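PDB 6MVF: beta-galactosidase/beta-glucuronidase from Faecalibacterium prausnitzii L2-6, which probably hydrolyses beta-linked glycosides such as beta-glucuronides, as a family 2 glycoside hydrolase, and binds flavin mononucleotide. Local coordinates for residues T429-V434 against D448-N453; I480-S485 against P525-S530; V354-P359 against L392-S397; E408-H413 against S440-R445; N453-W458 against I484-C489. One frame throughout, in Å; residues are numbered along the deposited sequence.

Contact 1 (T429-V434 against D448-N453); sequences TTIAHV and DVESYN
Glu450 OE1 receives two histidines: His433 NE2 donates to it at 2.8 Å across the contact, and His444 ND1, outside the two segments, bonds to the same oxygen. The His433 bond meets OE1 on its anti side and stays close to the imidazole plane, although ring and carboxylate planes stand 70° apart. With CG anti to its carbonyl carbon (chi1 -62°), the His433 imidazole is carried out to this carboxylate. Because OE2 is held by the backbone N of Arg445, both carboxylate oxygens of this buried glutamate are engaged and the group is unlikely to swing. His433 CB sits 3.9 Å from the centroid of the Tyr452 ring, above one face, and the imidazole turns an edge to that same phenol ring in an edge-to-face pair with planes 50° apart. At the other end, Asp448 OD2 takes the Thr429 N-H at 2.9 Å from above the carboxylate plane and has a salt bridge to Lys421, while Thr429 OG1 accepts from Asp448 N at 3.1 Å and also bonds to Gln417. Between these ends the backbone ladder is parallel: Ser451 N bonds to Ile431 O, Asn453 N to His433 O, and His433 N to Ser451 O at 2.8 Å. The pairing joins strands 428-433 and 450-453, neighbours in the parallel barrel of a TIM-barrel glycosidase domain.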
# COMPACT_ATOMS: atom_id res chain seq x y z
N THR A 429 3.58 -26.65 32.97
CA THR A 429 3.73 -25.55 33.91
C THR A 429 5.20 -25.41 34.30
O THR A 429 5.97 -26.39 34.29
CB THR A 429 2.86 -25.75 35.16
OG1 THR A 429 3.19 -26.99 35.80
CG2 THR A 429 1.39 -25.78 34.77
N THR A 430 5.60 -24.18 34.61
CA THR A 430 6.98 -23.85 34.95
C THR A 430 6.95 -22.85 36.10
O THR A 430 5.89 -22.36 36.48
CB THR A 430 7.78 -23.28 33.75
OG1 THR A 430 9.18 -23.22 34.05
CG2 THR A 430 7.30 -21.86 33.37
N ILE A 431 8.14 -22.55 36.62
CA ILE A 431 8.31 -21.60 37.71
C ILE A 431 9.71 -21.02 37.59
O ILE A 431 10.63 -21.66 37.08
CB ILE A 431 8.06 -22.29 39.09
CG1 ILE A 431 8.15 -21.28 40.23
CG2 ILE A 431 9.01 -23.51 39.31
CD1 ILE A 431 7.45 -21.74 41.46
N ALA A 432 9.89 -19.78 38.05
CA ALA A 432 11.21 -19.16 38.08
C ALA A 432 11.62 -18.90 39.52
O ALA A 432 10.97 -18.12 40.23
CB ALA A 432 11.23 -17.87 37.26
N HIS A 433 12.68 -19.58 39.97
CA HIS A 433 13.16 -19.45 41.35
C HIS A 433 14.17 -18.31 41.49
O HIS A 433 15.00 -18.08 40.60
CB HIS A 433 13.80 -20.75 41.81
CG HIS A 433 12.88 -21.93 41.84
ND1 HIS A 433 11.76 -21.98 42.64
CD2 HIS A 433 12.93 -23.12 41.19
CE1 HIS A 433 11.15 -23.14 42.46
NE2 HIS A 433 11.84 -23.85 41.59
N VAL A 434 14.11 -17.62 42.63
CA VAL A 434 15.19 -16.70 42.99
C VAL A 434 16.47 -17.49 43.26
O VAL A 434 16.45 -18.69 43.57
CB VAL A 434 14.80 -15.82 44.19
CG1 VAL A 434 14.74 -16.63 45.48
CG2 VAL A 434 15.74 -14.61 44.33
N ASP A 448 5.67 -28.86 36.22
CA ASP A 448 6.23 -29.89 35.33
C ASP A 448 7.71 -29.67 35.05
O ASP A 448 8.47 -30.63 34.85
CB ASP A 448 5.46 -29.93 34.00
CG ASP A 448 3.95 -30.15 34.17
OD1 ASP A 448 3.55 -30.98 35.03
OD2 ASP A 448 3.17 -29.50 33.44
N VAL A 449 8.15 -28.41 34.98
CA VAL A 449 9.54 -28.06 34.75
C VAL A 449 9.84 -26.86 35.66
O VAL A 449 8.94 -26.32 36.31
CB VAL A 449 9.85 -27.74 33.27
CG1 VAL A 449 9.57 -28.96 32.38
CG2 VAL A 449 9.05 -26.54 32.78
N GLU A 450 11.11 -26.48 35.72
CA GLU A 450 11.58 -25.56 36.75
C GLU A 450 12.80 -24.81 36.24
O GLU A 450 13.61 -25.36 35.48
CB GLU A 450 11.96 -26.28 38.06
CG GLU A 450 10.81 -26.95 38.79
CD GLU A 450 11.19 -27.44 40.19
OE1 GLU A 450 11.71 -26.63 41.00
OE2 GLU A 450 10.97 -28.64 40.49
N SER A 451 12.95 -23.57 36.68
CA SER A 451 14.10 -22.78 36.28
C SER A 451 14.57 -21.90 37.44
O SER A 451 13.80 -21.53 38.33
CB SER A 451 13.80 -21.92 35.05
OG SER A 451 13.76 -22.71 33.86
N TYR A 452 15.85 -21.55 37.38
CA TYR A 452 16.46 -20.66 38.35
C TYR A 452 16.91 -19.36 37.69
O TYR A 452 17.30 -19.33 36.52
CB TYR A 452 17.66 -21.32 39.03
CG TYR A 452 17.34 -22.09 40.29
CD1 TYR A 452 16.91 -23.40 40.22
CD2 TYR A 452 17.50 -21.52 41.54
CE1 TYR A 452 16.65 -24.13 41.38
CE2 TYR A 452 17.25 -22.23 42.71
CZ TYR A 452 16.82 -23.54 42.62
OH TYR A 452 16.55 -24.28 43.77
N ASN A 453 16.82 -18.28 38.47
CA ASN A 453 17.39 -16.99 38.10
C ASN A 453 18.76 -16.86 38.78
O ASN A 453 18.84 -16.68 40.00
CB ASN A 453 16.44 -15.87 38.52
CG ASN A 453 15.11 -15.92 37.77
OD1 ASN A 453 14.92 -16.70 36.85
ND2 ASN A 453 14.18 -15.06 38.17

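Contact 2 (I480-S485 against P525-S530); sequences ICLGIS and PWIWAS
Trp528 sets its indole against the backbone of Leu482 and Gly483: Leu482 N lies at the ring edge, in plane, while Gly483 N and Leu482 O approach obliquely. One face of that indole carries Ala529 CB, next in its own segment. Trp526 touches with its edge, where Leu482 CD2 stands near the ring plane 4.3 Å from Trp526 CZ3; Ile527 CG1 lies over one of its faces. Beyond the segments, Trp526 stacks with His474, and the Trp528 ring meets Phe393 with planes at about 45°. These groups lead into the parallel pairing of strands 482-487 and 529-532 in the TIM barrel. Trp528 NE1 is close to Gly483 N, but both are donors, and the indole N-H bonds instead to Glu450 O on the neighbouring strand. Leu482 and Ile527 run alongside each other, with Leu482 CD2 3.9 Å from Ile527 CD1. Two backbone bonds hold the pair: Trp528 N gives to Leu482 O at 3.1 Å, and Ile484 N to Ala529 O at 3.0 Å.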
# COMPACT_ATOMS: atom_id res chain seq x y z
N ILE A 480 14.38 -33.66 37.98
CA ILE A 480 13.88 -32.32 37.72
C ILE A 480 14.42 -31.85 36.38
O ILE A 480 15.60 -32.04 36.08
CB ILE A 480 14.26 -31.35 38.85
CG1 ILE A 480 13.62 -31.78 40.18
CG2 ILE A 480 13.83 -29.93 38.50
CD1 ILE A 480 13.67 -30.74 41.30
N CYS A 481 13.54 -31.26 35.56
CA CYS A 481 13.95 -30.60 34.33
C CYS A 481 14.40 -29.20 34.69
O CYS A 481 13.58 -28.36 35.08
CB CYS A 481 12.80 -30.55 33.33
SG CYS A 481 12.04 -32.13 32.97
N LEU A 482 15.70 -28.94 34.58
CA LEU A 482 16.30 -27.67 34.96
C LEU A 482 16.46 -26.77 33.74
O LEU A 482 16.98 -27.19 32.70
CB LEU A 482 17.65 -27.88 35.64
CG LEU A 482 18.36 -26.58 36.02
CD1 LEU A 482 17.59 -25.91 37.14
CD2 LEU A 482 19.83 -26.76 36.38
N GLY A 483 15.98 -25.52 33.87
CA GLY A 483 16.33 -24.47 32.95
C GLY A 483 16.84 -23.26 33.72
O GLY A 483 16.80 -23.24 34.95
N ILE A 484 17.32 -22.27 32.98
CA ILE A 484 17.76 -21.01 33.57
C ILE A 484 16.88 -19.91 33.00
O ILE A 484 17.05 -19.49 31.84
CB ILE A 484 19.26 -20.74 33.32
CG1 ILE A 484 20.10 -21.82 34.01
CG2 ILE A 484 19.65 -19.34 33.83
CD1 ILE A 484 19.75 -22.06 35.51
N SER A 485 15.94 -19.42 33.81
CA SER A 485 14.95 -18.45 33.35
C SER A 485 15.48 -17.02 33.33
O SER A 485 14.88 -16.17 32.66
CB SER A 485 13.69 -18.52 34.22
OG SER A 485 14.03 -18.63 35.60
N PRO A 525 22.77 -29.87 26.73
CA PRO A 525 21.44 -29.91 26.09
C PRO A 525 20.33 -30.30 27.03
O PRO A 525 19.17 -30.00 26.72
CB PRO A 525 21.62 -30.95 24.97
CG PRO A 525 22.87 -31.68 25.30
CD PRO A 525 23.74 -30.75 26.07
N TRP A 526 20.64 -30.92 28.17
CA TRP A 526 19.63 -31.27 29.17
C TRP A 526 19.07 -30.05 29.90
O TRP A 526 18.11 -30.19 30.67
CB TRP A 526 20.21 -32.29 30.15
CG TRP A 526 21.56 -31.88 30.70
CD1 TRP A 526 22.79 -32.23 30.20
CD2 TRP A 526 21.82 -31.04 31.83
NE1 TRP A 526 23.79 -31.65 30.94
CE2 TRP A 526 23.22 -30.93 31.96
CE3 TRP A 526 21.00 -30.38 32.75
CZ2 TRP A 526 23.83 -30.17 32.97
CZ3 TRP A 526 21.60 -29.62 33.76
CH2 TRP A 526 23.00 -29.53 33.86
N ILE A 527 19.65 -28.86 29.71
CA ILE A 527 19.01 -27.62 30.12
C ILE A 527 17.88 -27.36 29.12
O ILE A 527 18.13 -27.13 27.94
CB ILE A 527 19.99 -26.45 30.14
CG1 ILE A 527 21.11 -26.69 31.17
CG2 ILE A 527 19.25 -25.13 30.40
CD1 ILE A 527 20.70 -26.48 32.61
N TRP A 528 16.64 -27.45 29.58
CA TRP A 528 15.56 -27.49 28.60
C TRP A 528 15.39 -26.14 27.93
O TRP A 528 15.08 -26.09 26.73
CB TRP A 528 14.25 -27.99 29.24
CG TRP A 528 13.73 -27.16 30.36
CD1 TRP A 528 14.08 -27.24 31.67
CD2 TRP A 528 12.76 -26.10 30.27
NE1 TRP A 528 13.40 -26.31 32.40
CE2 TRP A 528 12.59 -25.59 31.57
CE3 TRP A 528 12.03 -25.53 29.21
CZ2 TRP A 528 11.72 -24.53 31.84
CZ3 TRP A 528 11.16 -24.50 29.48
CH2 TRP A 528 11.01 -24.00 30.79
N ALA A 529 15.62 -25.04 28.67
CA ALA A 529 15.57 -23.70 28.10
C ALA A 529 16.39 -22.75 28.96
O ALA A 529 16.28 -22.77 30.19
CB ALA A 529 14.13 -23.19 27.98
N SER A 530 17.20 -21.92 28.31
CA SER A 530 17.88 -20.79 28.93
C SER A 530 17.36 -19.49 28.31
O SER A 530 17.08 -19.43 27.11
CB SER A 530 19.40 -20.89 28.75
OG SER A 530 19.76 -21.03 27.38

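Contact 3 (V354-P359 against L392-S397); sequences VWAEIP and LFWGIS
Trp355 swings its indole across Gly395, with Trp355 NE1 4.0 Å from Gly395 CA. Its CG is anti to the backbone N (chi1 158°), which carries the ring along the strand until Trp355 NE1 donates to Glu357 OE1 at 3.0 Å. That oxygen is met on its anti side, out of the carboxylate plane, and also has a salt bridge to Arg333; OE2 bonds to His336 ND1. Glu357 reaches this position with CG between N and the carbonyl carbon (chi1 71°) and an extended chain beyond. A leucine in place of Trp355 would probably leave Glu357 OE1 without its indole donor and open a gap over Gly395, though Arg333 and His336 would still hold the carboxylate. The segments belong to a beta-alpha-beta crossover of the TIM barrel: strand 353-357, helix 368-385, then strand 391-398, parallel to the first with axes 30° apart. Backbone bonds from Ala356 N to Phe393 O (3.0 Å) and from Gly395 N to Ala356 O (2.7 Å) set the register. Facing the helix, Trp394 brings CZ3 to 3.8 Å from Ala356 CB, the methyl approaching the ring obliquely, while Trp394 NE1 bonds to Asp424 OD2. Farther along, Ile358 places CD1 3.8 Å from Ile396 O.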
# COMPACT_ATOMS: atom_id res chain seq x y z
N VAL A 354 7.25 -20.00 23.50
CA VAL A 354 6.95 -18.90 24.42
C VAL A 354 6.63 -19.44 25.82
O VAL A 354 5.83 -20.38 25.97
CB VAL A 354 5.78 -18.04 23.92
CG1 VAL A 354 5.33 -17.07 25.03
CG2 VAL A 354 6.18 -17.29 22.66
N TRP A 355 7.24 -18.83 26.83
CA TRP A 355 6.90 -18.99 28.24
C TRP A 355 6.07 -17.76 28.64
O TRP A 355 6.58 -16.63 28.64
CB TRP A 355 8.19 -19.18 29.06
CG TRP A 355 8.20 -18.88 30.58
CD1 TRP A 355 7.39 -18.03 31.30
CD2 TRP A 355 9.12 -19.43 31.54
NE1 TRP A 355 7.74 -18.03 32.62
CE2 TRP A 355 8.80 -18.88 32.81
CE3 TRP A 355 10.20 -20.34 31.46
CZ2 TRP A 355 9.50 -19.20 33.98
CZ3 TRP A 355 10.90 -20.66 32.62
CH2 TRP A 355 10.54 -20.09 33.87
N ALA A 356 4.79 -17.97 28.95
CA ALA A 356 3.91 -16.90 29.40
C ALA A 356 3.64 -17.04 30.89
O ALA A 356 3.52 -18.16 31.40
CB ALA A 356 2.58 -16.91 28.62
N GLU A 357 3.54 -15.91 31.60
CA GLU A 357 3.38 -15.94 33.05
C GLU A 357 2.52 -14.78 33.55
O GLU A 357 2.24 -13.82 32.83
CB GLU A 357 4.75 -15.93 33.74
CG GLU A 357 5.48 -14.62 33.65
CD GLU A 357 6.83 -14.65 34.38
OE1 GLU A 357 7.41 -15.74 34.54
OE2 GLU A 357 7.31 -13.57 34.79
N ILE A 358 2.10 -14.90 34.80
CA ILE A 358 1.34 -13.88 35.52
C ILE A 358 2.31 -13.12 36.42
O ILE A 358 3.38 -13.66 36.74
CB ILE A 358 0.20 -14.50 36.34
CG1 ILE A 358 0.76 -15.53 37.32
CG2 ILE A 358 -0.86 -15.11 35.43
CD1 ILE A 358 -0.27 -16.26 38.10
N PRO A 359 1.99 -11.88 36.86
CA PRO A 359 2.92 -11.13 37.72
C PRO A 359 2.83 -11.48 39.20
O PRO A 359 2.83 -10.59 40.05
CB PRO A 359 2.51 -9.67 37.48
CG PRO A 359 1.06 -9.76 37.17
CD PRO A 359 0.84 -11.07 36.45
N LEU A 392 4.14 -22.55 24.97
CA LEU A 392 4.36 -23.93 25.40
C LEU A 392 4.37 -24.11 26.91
O LEU A 392 4.02 -25.19 27.40
CB LEU A 392 5.68 -24.47 24.82
CG LEU A 392 5.94 -24.30 23.32
CD1 LEU A 392 7.11 -25.17 22.93
CD2 LEU A 392 4.72 -24.63 22.48
N PHE A 393 4.69 -23.07 27.67
CA PHE A 393 4.81 -23.14 29.12
C PHE A 393 4.05 -22.00 29.78
O PHE A 393 4.17 -20.84 29.37
CB PHE A 393 6.29 -23.10 29.50
CG PHE A 393 7.17 -23.94 28.64
CD1 PHE A 393 7.43 -25.27 28.97
CD2 PHE A 393 7.75 -23.42 27.50
CE1 PHE A 393 8.26 -26.07 28.18
CE2 PHE A 393 8.57 -24.19 26.70
CZ PHE A 393 8.83 -25.53 27.04
N TRP A 394 3.26 -22.33 30.80
CA TRP A 394 2.65 -21.36 31.69
C TRP A 394 3.52 -21.26 32.94
O TRP A 394 3.80 -22.28 33.57
CB TRP A 394 1.22 -21.75 32.08
CG TRP A 394 0.21 -21.97 30.98
CD1 TRP A 394 -0.49 -23.13 30.72
CD2 TRP A 394 -0.25 -21.01 30.01
NE1 TRP A 394 -1.33 -22.95 29.66
CE2 TRP A 394 -1.21 -21.66 29.20
CE3 TRP A 394 0.06 -19.67 29.75
CZ2 TRP A 394 -1.87 -21.02 28.12
CZ3 TRP A 394 -0.59 -19.02 28.68
CH2 TRP A 394 -1.55 -19.70 27.88
N GLY A 395 3.93 -20.05 33.30
CA GLY A 395 4.71 -19.81 34.50
C GLY A 395 3.82 -19.28 35.62
O GLY A 395 3.02 -18.37 35.41
N ILE A 396 3.99 -19.83 36.83
CA ILE A 396 3.06 -19.50 37.91
C ILE A 396 3.61 -18.50 38.92
O ILE A 396 2.81 -17.89 39.65
CB ILE A 396 2.55 -20.77 38.63
CG1 ILE A 396 3.69 -21.52 39.33
CG2 ILE A 396 1.78 -21.71 37.67
CD1 ILE A 396 3.18 -22.56 40.30
N SER A 397 4.93 -18.29 38.98
CA SER A 397 5.50 -17.23 39.83
C SER A 397 6.95 -16.97 39.43
O SER A 397 7.62 -17.82 38.85
CB SER A 397 5.43 -17.58 41.33
OG SER A 397 6.29 -18.66 41.66

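Contact 4 (E408-H413 against S440-R445); sequences ELVDTH and SGPMHR
Met443 has the largest area buried here and takes part in three of the four residue pairs. Its chain bends at chi2 (-45°) and chi3 (-74°), folding the methyl over one face of His413: Met443 CE is 3.8 Å from the centroid of the imidazole and only 16° off the ring normal, a CH-pi contact. SD stands farther out above the same ring and packs 3.8 Å from Leu409 CD2, the two side chains crossing at about a right angle. The second contributor, Val410, turns CG2 to Met443 SD at 4.2 Å and to Pro442 CG at 4.3 Å; the exposed Pro442 flanks Met443. The contact thus ties helix 407-423 of the TIM barrel to the loop after strand 428-433, which makes a type I beta turn from Gly441 to His444. No hydrogen bond crosses it. The imidazole is nevertheless fixed in rotation, since His413 ND1 donates to Leu409 O one helical turn back at 2.9 Å and His413 NE2 bonds to Ser397 OG on strand 391-398.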
# COMPACT_ATOMS: atom_id res chain seq x y z
N GLU A 408 0.92 -20.40 53.43
CA GLU A 408 -0.08 -19.79 52.55
C GLU A 408 0.45 -19.65 51.12
O GLU A 408 -0.28 -19.94 50.16
CB GLU A 408 -0.49 -18.42 53.10
CG GLU A 408 -1.99 -18.14 53.13
CD GLU A 408 -2.31 -16.71 53.59
OE1 GLU A 408 -2.90 -15.93 52.81
OE2 GLU A 408 -1.95 -16.35 54.74
N LEU A 409 1.71 -19.23 50.98
CA LEU A 409 2.33 -19.08 49.67
C LEU A 409 2.43 -20.41 48.94
O LEU A 409 2.26 -20.47 47.71
CB LEU A 409 3.73 -18.45 49.83
CG LEU A 409 4.77 -18.39 48.69
CD1 LEU A 409 5.93 -17.52 49.15
CD2 LEU A 409 5.34 -19.74 48.23
N VAL A 410 2.78 -21.48 49.66
CA VAL A 410 2.94 -22.78 49.02
C VAL A 410 1.60 -23.30 48.52
O VAL A 410 1.51 -23.86 47.42
CB VAL A 410 3.62 -23.77 49.99
CG1 VAL A 410 3.63 -25.16 49.40
CG2 VAL A 410 5.04 -23.32 50.33
N ASP A 411 0.54 -23.13 49.32
CA ASP A 411 -0.78 -23.61 48.92
C ASP A 411 -1.26 -22.91 47.67
O ASP A 411 -1.94 -23.50 46.83
CB ASP A 411 -1.79 -23.41 50.05
CG ASP A 411 -1.51 -24.30 51.24
OD1 ASP A 411 -0.72 -25.26 51.08
OD2 ASP A 411 -2.07 -24.04 52.32
N THR A 412 -0.92 -21.63 47.54
CA THR A 412 -1.31 -20.89 46.35
C THR A 412 -0.63 -21.47 45.11
O THR A 412 -1.23 -21.55 44.04
CB THR A 412 -0.99 -19.40 46.54
OG1 THR A 412 -1.74 -18.90 47.65
CG2 THR A 412 -1.34 -18.60 45.28
N HIS A 413 0.61 -21.95 45.26
CA HIS A 413 1.28 -22.55 44.12
C HIS A 413 0.65 -23.89 43.74
O HIS A 413 0.60 -24.23 42.56
CB HIS A 413 2.78 -22.70 44.38
CG HIS A 413 3.54 -21.41 44.22
ND1 HIS A 413 3.37 -20.33 45.05
CD2 HIS A 413 4.47 -21.03 43.30
CE1 HIS A 413 4.15 -19.34 44.66
NE2 HIS A 413 4.84 -19.74 43.61
N SER A 440 16.38 -28.06 47.86
CA SER A 440 15.30 -28.94 48.28
C SER A 440 14.20 -28.09 48.89
O SER A 440 14.34 -26.88 49.07
CB SER A 440 15.77 -29.99 49.29
OG SER A 440 16.47 -31.03 48.64
N GLY A 441 13.08 -28.72 49.22
CA GLY A 441 12.02 -28.00 49.85
C GLY A 441 10.75 -27.99 49.03
O GLY A 441 10.68 -28.53 47.92
N PRO A 442 9.71 -27.38 49.59
CA PRO A 442 8.38 -27.47 48.98
C PRO A 442 8.20 -26.63 47.72
O PRO A 442 7.12 -26.69 47.12
CB PRO A 442 7.47 -26.98 50.10
CG PRO A 442 8.32 -25.98 50.82
CD PRO A 442 9.69 -26.58 50.82
N MET A 443 9.20 -25.85 47.29
CA MET A 443 9.04 -25.10 46.05
C MET A 443 9.39 -25.93 44.81
O MET A 443 9.06 -25.50 43.69
CB MET A 443 9.89 -23.82 46.06
CG MET A 443 9.41 -22.76 47.08
SD MET A 443 7.62 -22.50 47.10
CE MET A 443 7.39 -21.58 45.56
N HIS A 444 9.99 -27.09 44.96
CA HIS A 444 10.29 -27.94 43.82
C HIS A 444 9.23 -29.02 43.63
O HIS A 444 8.44 -29.33 44.53
CB HIS A 444 11.67 -28.56 43.98
CG HIS A 444 12.73 -27.56 44.29
ND1 HIS A 444 13.18 -26.65 43.35
CD2 HIS A 444 13.41 -27.29 45.43
CE1 HIS A 444 14.11 -25.88 43.90
NE2 HIS A 444 14.26 -26.25 45.16
N ARG A 445 9.20 -29.59 42.42
CA ARG A 445 8.30 -30.67 42.05
C ARG A 445 6.83 -30.27 42.11
O ARG A 445 5.95 -31.14 42.06
CB ARG A 445 8.57 -31.92 42.91
CG ARG A 445 10.05 -32.21 42.98
CD ARG A 445 10.46 -33.53 43.57
NE ARG A 445 11.83 -33.81 43.13
CZ ARG A 445 12.91 -33.22 43.65
NH1 ARG A 445 12.76 -32.34 44.64
NH2 ARG A 445 14.13 -33.49 43.19

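Contact 5 (N453-W458 against I484-C489); sequences NHYFGW and ISEYGC
Asn453 and Glu486 lay their flat ends over one another, amide and carboxylate planes stacked 21° apart at the C-terminal ends of two neighbouring parallel strands of the TIM barrel, where the two residues pair. Asn453 ND2 comes 3.2 Å from Glu486 OE2, but at an angle too poor for a hydrogen bond; the amide N bonds instead to Asn398 OD1 and Glu399 OE2. On its other branch Asn453 OD1 probably accepts from Ser485 OG, unusually close as modelled; with ND2 bonded as well, the amide orientation is likely fixed. Tyr455 treats the carboxylate quite differently. Its ring stands 79° from the carboxylate plane, and Glu486 OE1 lies in the plane of the phenol at its edge, where OH probably donates to it, though the modelled 2.4 Å between Tyr455 OH and Glu486 OE1 is too short to be taken literally. A phenylalanine here would probably leave Glu486 OE1 without this donor and the carboxylate less restrained in rotation. The backbones are joined by His454 N giving to Glu486 O at 2.9 Å. The His454 ring turns its edge to Ile484, with His454 CD2 4.2 Å from Ile484 CD1, while ND1 bonds to Ser435 OG. At the far end Trp458, its CG anti to the backbone N (chi1 175°), lays one face of the indole over Cys489 CA; the sulfur approaches obliquely, with Cys489 SG 3.7 Å from Trp458 CE3.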
# COMPACT_ATOMS: atom_id res chain seq x y z
N ASN A 453 16.82 -18.28 38.47
CA ASN A 453 17.39 -16.99 38.10
C ASN A 453 18.76 -16.86 38.78
O ASN A 453 18.84 -16.68 40.00
CB ASN A 453 16.44 -15.87 38.52
CG ASN A 453 15.11 -15.92 37.77
OD1 ASN A 453 14.92 -16.70 36.85
ND2 ASN A 453 14.18 -15.06 38.17
N HIS A 454 19.84 -16.93 38.00
CA HIS A 454 21.18 -16.86 38.55
C HIS A 454 21.98 -15.71 37.95
O HIS A 454 21.90 -15.44 36.75
CB HIS A 454 21.92 -18.16 38.34
CG HIS A 454 21.54 -19.22 39.32
ND1 HIS A 454 21.53 -19.01 40.68
CD2 HIS A 454 21.12 -20.49 39.14
CE1 HIS A 454 21.13 -20.10 41.30
NE2 HIS A 454 20.87 -21.02 40.38
N TYR A 455 22.79 -15.07 38.80
CA TYR A 455 23.65 -13.98 38.35
C TYR A 455 25.05 -14.14 38.94
O TYR A 455 25.70 -13.17 39.32
CB TYR A 455 23.06 -12.62 38.71
CG TYR A 455 21.74 -12.29 38.04
CD1 TYR A 455 21.71 -11.63 36.80
CD2 TYR A 455 20.52 -12.61 38.64
CE1 TYR A 455 20.51 -11.30 36.18
CE2 TYR A 455 19.31 -12.29 38.03
CZ TYR A 455 19.32 -11.63 36.79
OH TYR A 455 18.14 -11.30 36.17
N PHE A 456 25.54 -15.38 38.99
CA PHE A 456 26.93 -15.60 39.37
C PHE A 456 27.85 -14.93 38.37
O PHE A 456 27.84 -15.26 37.18
CB PHE A 456 27.24 -17.10 39.46
CG PHE A 456 26.29 -17.85 40.34
CD1 PHE A 456 26.19 -17.55 41.69
CD2 PHE A 456 25.50 -18.87 39.82
CE1 PHE A 456 25.31 -18.23 42.49
CE2 PHE A 456 24.64 -19.55 40.60
CZ PHE A 456 24.54 -19.23 41.95
N GLY A 457 28.63 -13.97 38.85
CA GLY A 457 29.45 -13.13 38.01
C GLY A 457 28.95 -11.70 37.87
O GLY A 457 29.63 -10.89 37.23
N TRP A 458 27.78 -11.36 38.43
CA TRP A 458 27.32 -9.98 38.38
C TRP A 458 26.83 -9.49 39.75
O TRP A 458 27.32 -8.47 40.23
CB TRP A 458 26.21 -9.77 37.32
CG TRP A 458 25.72 -8.38 37.44
CD1 TRP A 458 24.54 -7.96 37.99
CD2 TRP A 458 26.47 -7.20 37.14
NE1 TRP A 458 24.49 -6.58 38.00
CE2 TRP A 458 25.67 -6.09 37.48
CE3 TRP A 458 27.74 -6.96 36.58
CZ2 TRP A 458 26.10 -4.77 37.31
CZ3 TRP A 458 28.15 -5.66 36.39
CH2 TRP A 458 27.33 -4.58 36.75
N ILE A 484 17.32 -22.27 32.98
CA ILE A 484 17.76 -21.01 33.57
C ILE A 484 16.88 -19.91 33.00
O ILE A 484 17.05 -19.49 31.84
CB ILE A 484 19.26 -20.74 33.32
CG1 ILE A 484 20.10 -21.82 34.01
CG2 ILE A 484 19.65 -19.34 33.83
CD1 ILE A 484 19.75 -22.06 35.51
N SER A 485 15.94 -19.42 33.81
CA SER A 485 14.95 -18.45 33.35
C SER A 485 15.48 -17.02 33.33
O SER A 485 14.88 -16.17 32.66
CB SER A 485 13.69 -18.52 34.22
OG SER A 485 14.03 -18.63 35.60
N GLU A 486 16.53 -16.72 34.09
CA GLU A 486 17.25 -15.45 34.00
C GLU A 486 18.71 -15.71 34.31
O GLU A 486 19.04 -16.45 35.24
CB GLU A 486 16.78 -14.36 34.98
CG GLU A 486 15.31 -14.04 34.99
CD GLU A 486 14.98 -12.88 35.92
OE1 GLU A 486 15.92 -12.24 36.45
OE2 GLU A 486 13.76 -12.61 36.11
N TYR A 487 19.56 -15.09 33.50
CA TYR A 487 20.97 -14.89 33.75
C TYR A 487 21.37 -13.69 32.91
O TYR A 487 20.74 -13.39 31.90
CB TYR A 487 21.80 -16.13 33.39
CG TYR A 487 21.89 -16.43 31.91
CD1 TYR A 487 20.90 -17.16 31.25
CD2 TYR A 487 22.98 -15.98 31.17
CE1 TYR A 487 21.00 -17.43 29.89
CE2 TYR A 487 23.09 -16.24 29.82
CZ TYR A 487 22.11 -16.97 29.18
OH TYR A 487 22.26 -17.24 27.84
N GLY A 488 22.40 -12.98 33.33
CA GLY A 488 22.80 -11.81 32.58
C GLY A 488 23.70 -10.91 33.40
O GLY A 488 24.14 -11.25 34.49
N CYS A 489 23.94 -9.73 32.85
CA CYS A 489 25.01 -8.89 33.35
C CYS A 489 24.82 -7.52 32.72
O CYS A 489 24.35 -7.42 31.59
CB CYS A 489 26.35 -9.52 32.96
SG CYS A 489 27.76 -8.58 33.27

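All five contacts belong to one TIM barrel. Contacts 3, 1, 2 and 5 all reach its sheet: strand 391-398 of contact 3 pairs with strand 428-433 of contact 1 (Thr430 N to Trp394 O, 2.8 Å), and strand 450-453 pairs with 482-487 (Gly483 N to Glu450 O, 2.9 Å). Centres of contacts 1 and 2 are 9 Å apart, those of 1 and 3 10 Å. Contact 5 shares Asn453 with contact 1 and Ile484 and Ser485 with contact 2. Contact 4 joins contact 3 through His413 NE2 and Ser397 OG, 2.7 Å apart, but stays about 9 Å from contact 5 at the nearest atoms. The Trp394 side chain of contact 3 is about 8 Å from the bound FMN, that of Thr429 in contact 1 about 13 Å.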